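Local coordinates for protein BT_4661 (Bacteroides thetaiotaomicron, PDB 4AK1) that probably binds heparin and heparan sulphate at the cell surface as a SusE-like protein of the heparin utilisation locus, at residues M20-P25 and N105-V110. Sequence-based numbering, arbitrary orientation.
Sequences MTDIGP and NMMKPV
Ile23 and Met106 meet on the buried face of a parallel strand pair, Ile23 CD1 lying 3.7 Å from Met106 CE. The bend of Met106 at chi2 (70°) carries its SD to within 3.5 Å of Gly24 C, beside the Gly24-Pro25 peptide, and a further bend at chi3 turns CE toward Ile23 CD1. Beyond the strand ends, the rings of Pro25 and Pro109 touch through their CG atoms at 3.6 Å. The backbone ladder supports the parallel assignment: Asn105 gives its N-H to Thr21 O and accepts from Ile23 N at its O (3.0 Å), while Met107 N donates to Ile23 O (2.9 Å). On the other face Met107 CE packs 3.4 Å from Asp22 CB. Alongside, Asn105 ND2 bonds Asp22 OD1 at 2.7 Å, nearly straight (168°); it meets the anti side of the carboxylate, 32° out of its plane, though OD1 lies close to the amide plane. Asp22 OD2 forms a salt bridge with Lys200. Replacing Asp22 with an alanine would probably leave the Asn105 amide freer to turn and Lys200 without this countercharge. The two carboxylate oxygens thus divide their work, one tying neighbouring strands of the mixed N-terminal sheet, the other linking that sheet to strand 194-205.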
ATOM      1  N   MET A  20     -24.878 -35.478 -11.370  1.00 39.65           N
ATOM      2  CA  MET A  20     -24.444 -36.771 -10.843  1.00 41.74           C
ATOM      3  C   MET A  20     -23.070 -36.671 -10.196  1.00 38.94           C
ATOM      4  O   MET A  20     -22.118 -36.273 -10.857  1.00 36.69           O
ATOM      5  CB  MET A  20     -24.311 -37.768 -11.995  1.00 43.68           C
ATOM      6  CG  MET A  20     -25.557 -38.516 -12.422  1.00 49.02           C
ATOM      7  SD  MET A  20     -24.996 -40.143 -12.979  1.00 52.46           S
ATOM      8  CE  MET A  20     -25.126 -41.071 -11.457  1.00 53.69           C
ATOM      9  N   THR A  21     -22.945 -37.062  -8.931  1.00 39.41           N
ATOM     10  CA  THR A  21     -21.622 -37.093  -8.298  1.00 37.26           C
ATOM     11  C   THR A  21     -20.797 -38.305  -8.729  1.00 35.33           C
ATOM     12  O   THR A  21     -19.675 -38.162  -9.206  1.00 33.74           O
ATOM     13  CB  THR A  21     -21.709 -37.041  -6.763  1.00 39.50           C
ATOM     14  OG1 THR A  21     -22.472 -35.898  -6.378  1.00 41.19           O
ATOM     15  CG2 THR A  21     -20.306 -36.938  -6.148  1.00 38.46           C
ATOM     16  N   ASP A  22     -21.358 -39.496  -8.554  1.00 36.43           N
ATOM     17  CA  ASP A  22     -20.645 -40.724  -8.847  1.00 34.90           C
ATOM     18  C   ASP A  22     -20.926 -41.207 -10.251  1.00 33.94           C
ATOM     19  O   ASP A  22     -22.076 -41.392 -10.626  1.00 35.83           O
ATOM     20  CB  ASP A  22     -21.027 -41.810  -7.840  1.00 37.87           C
ATOM     21  CG  ASP A  22     -20.702 -41.417  -6.417  1.00 39.00           C
ATOM     22  OD1 ASP A  22     -19.583 -40.913  -6.173  1.00 37.55           O
ATOM     23  OD2 ASP A  22     -21.565 -41.611  -5.538  1.00 42.26           O
ATOM     24  N   ILE A  23     -19.863 -41.403 -11.027  1.00 30.91           N
ATOM     25  CA  ILE A  23     -19.979 -42.016 -12.352  1.00 30.87           C
ATOM     26  C   ILE A  23     -18.953 -43.134 -12.546  1.00 30.11           C
ATOM     27  O   ILE A  23     -18.066 -43.325 -11.708  1.00 28.52           O
ATOM     28  CB  ILE A  23     -19.849 -40.978 -13.498  1.00 29.34           C
ATOM     29  CG1 ILE A  23     -18.422 -40.394 -13.577  1.00 26.55           C
ATOM     30  CG2 ILE A  23     -20.912 -39.893 -13.371  1.00 30.13           C
ATOM     31  CD1 ILE A  23     -18.116 -39.663 -14.879  1.00 25.28           C
ATOM     32  N   GLY A  24     -19.105 -43.869 -13.647  1.00 31.26           N
ATOM     33  CA  GLY A  24     -18.096 -44.814 -14.131  1.00 30.95           C
ATOM     34  C   GLY A  24     -17.635 -44.463 -15.541  1.00 30.54           C
ATOM     35  O   GLY A  24     -18.112 -43.479 -16.134  1.00 29.87           O
ATOM     36  N   PRO A  25     -16.690 -45.248 -16.090  1.00 30.76           N
ATOM     37  CA  PRO A  25     -16.113 -44.954 -17.404  1.00 30.87           C
ATOM     38  C   PRO A  25     -17.084 -45.108 -18.583  1.00 33.65           C
ATOM     39  O   PRO A  25     -16.777 -44.650 -19.676  1.00 34.13           O
ATOM     40  CB  PRO A  25     -14.955 -45.968 -17.517  1.00 31.18           C
ATOM     41  CG  PRO A  25     -15.325 -47.070 -16.588  1.00 32.29           C
ATOM     42  CD  PRO A  25     -16.010 -46.381 -15.436  1.00 31.15           C
ATOM     43  N   ASN A 105     -16.853 -37.755  -9.056  1.00 24.35           N
ATOM     44  CA  ASN A 105     -16.202 -38.927  -8.487  1.00 24.52           C
ATOM     45  C   ASN A 105     -16.213 -40.073  -9.503  1.00 24.10           C
ATOM     46  O   ASN A 105     -17.257 -40.680  -9.748  1.00 25.04           O
ATOM     47  CB  ASN A 105     -16.888 -39.312  -7.163  1.00 27.04           C
ATOM     48  CG  ASN A 105     -16.184 -40.440  -6.444  1.00 28.28           C
ATOM     49  OD1 ASN A 105     -14.953 -40.536  -6.459  1.00 27.81           O
ATOM     50  ND2 ASN A 105     -16.961 -41.304  -5.806  1.00 30.38           N
ATOM     51  N   MET A 106     -15.052 -40.350 -10.111  1.00 22.50           N
ATOM     52  CA  MET A 106     -14.930 -41.478 -11.034  1.00 22.94           C
ATOM     53  C   MET A 106     -14.627 -42.763 -10.264  1.00 24.13           C
ATOM     54  O   MET A 106     -13.577 -42.883  -9.627  1.00 23.89           O
ATOM     55  CB  MET A 106     -13.834 -41.213 -12.073  1.00 21.61           C
ATOM     56  CG  MET A 106     -13.525 -42.388 -12.987  1.00 22.09           C
ATOM     57  SD  MET A 106     -14.846 -42.759 -14.173  1.00 23.66           S
ATOM     58  CE  MET A 106     -14.805 -41.319 -15.234  1.00 22.50           C
ATOM     59  N   MET A 107     -15.537 -43.730 -10.354  1.00 25.90           N
ATOM     60  CA  MET A 107     -15.392 -45.002  -9.654  1.00 27.46           C
ATOM     61  C   MET A 107     -14.826 -46.102 -10.550  1.00 27.80           C
ATOM     62  O   MET A 107     -14.792 -45.964 -11.778  1.00 27.31           O
ATOM     63  CB  MET A 107     -16.738 -45.434  -9.069  1.00 30.06           C
ATOM     64  CG  MET A 107     -17.280 -44.466  -8.032  1.00 30.85           C
ATOM     65  SD  MET A 107     -18.822 -45.032  -7.284  1.00 35.05           S
ATOM     66  CE  MET A 107     -19.949 -44.945  -8.661  1.00 36.17           C
ATOM     67  N   LYS A 108     -14.363 -47.180  -9.913  1.00 28.75           N
ATOM     68  CA  LYS A 108     -13.909 -48.376 -10.604  1.00 29.65           C
ATOM     69  C   LYS A 108     -15.137 -49.206 -10.963  1.00 32.03           C
ATOM     70  O   LYS A 108     -16.027 -49.368 -10.128  1.00 33.26           O
ATOM     71  CB  LYS A 108     -12.972 -49.209  -9.702  1.00 30.12           C
ATOM     72  CG  LYS A 108     -12.335 -50.402 -10.404  1.00 31.18           C
ATOM     73  CD  LYS A 108     -11.629 -51.374  -9.462  1.00 32.18           C
ATOM     74  CE  LYS A 108     -10.287 -50.841  -8.994  1.00 30.86           C
ATOM     75  NZ  LYS A 108      -9.435 -51.945  -8.467  1.00 32.11           N
ATOM     76  N   PRO A 109     -15.190 -49.748 -12.196  1.00 33.11           N
ATOM     77  CA  PRO A 109     -16.277 -50.678 -12.497  1.00 36.06           C
ATOM     78  C   PRO A 109     -16.185 -51.880 -11.578  1.00 37.61           C
ATOM     79  O   PRO A 109     -15.084 -52.235 -11.138  1.00 36.58           O
ATOM     80  CB  PRO A 109     -15.984 -51.122 -13.936  1.00 37.04           C
ATOM     81  CG  PRO A 109     -15.187 -50.006 -14.516  1.00 34.62           C
ATOM     82  CD  PRO A 109     -14.352 -49.476 -13.381  1.00 32.25           C
ATOM     83  N   VAL A 110     -17.325 -52.493 -11.281  1.00 40.29           N
ATOM     84  CA  VAL A 110     -17.330 -53.769 -10.549  1.00 42.50           C
ATOM     85  C   VAL A 110     -16.629 -54.846 -11.379  1.00 43.66           C
ATOM     86  O   VAL A 110     -16.559 -54.726 -12.605  1.00 43.61           O
ATOM     87  CB  VAL A 110     -18.762 -54.231 -10.182  1.00 45.89           C
ATOM     88  CG1 VAL A 110     -19.395 -53.276  -9.176  1.00 45.46           C
ATOM     89  CG2 VAL A 110     -19.628 -54.370 -11.426  1.00 48.18           C
TER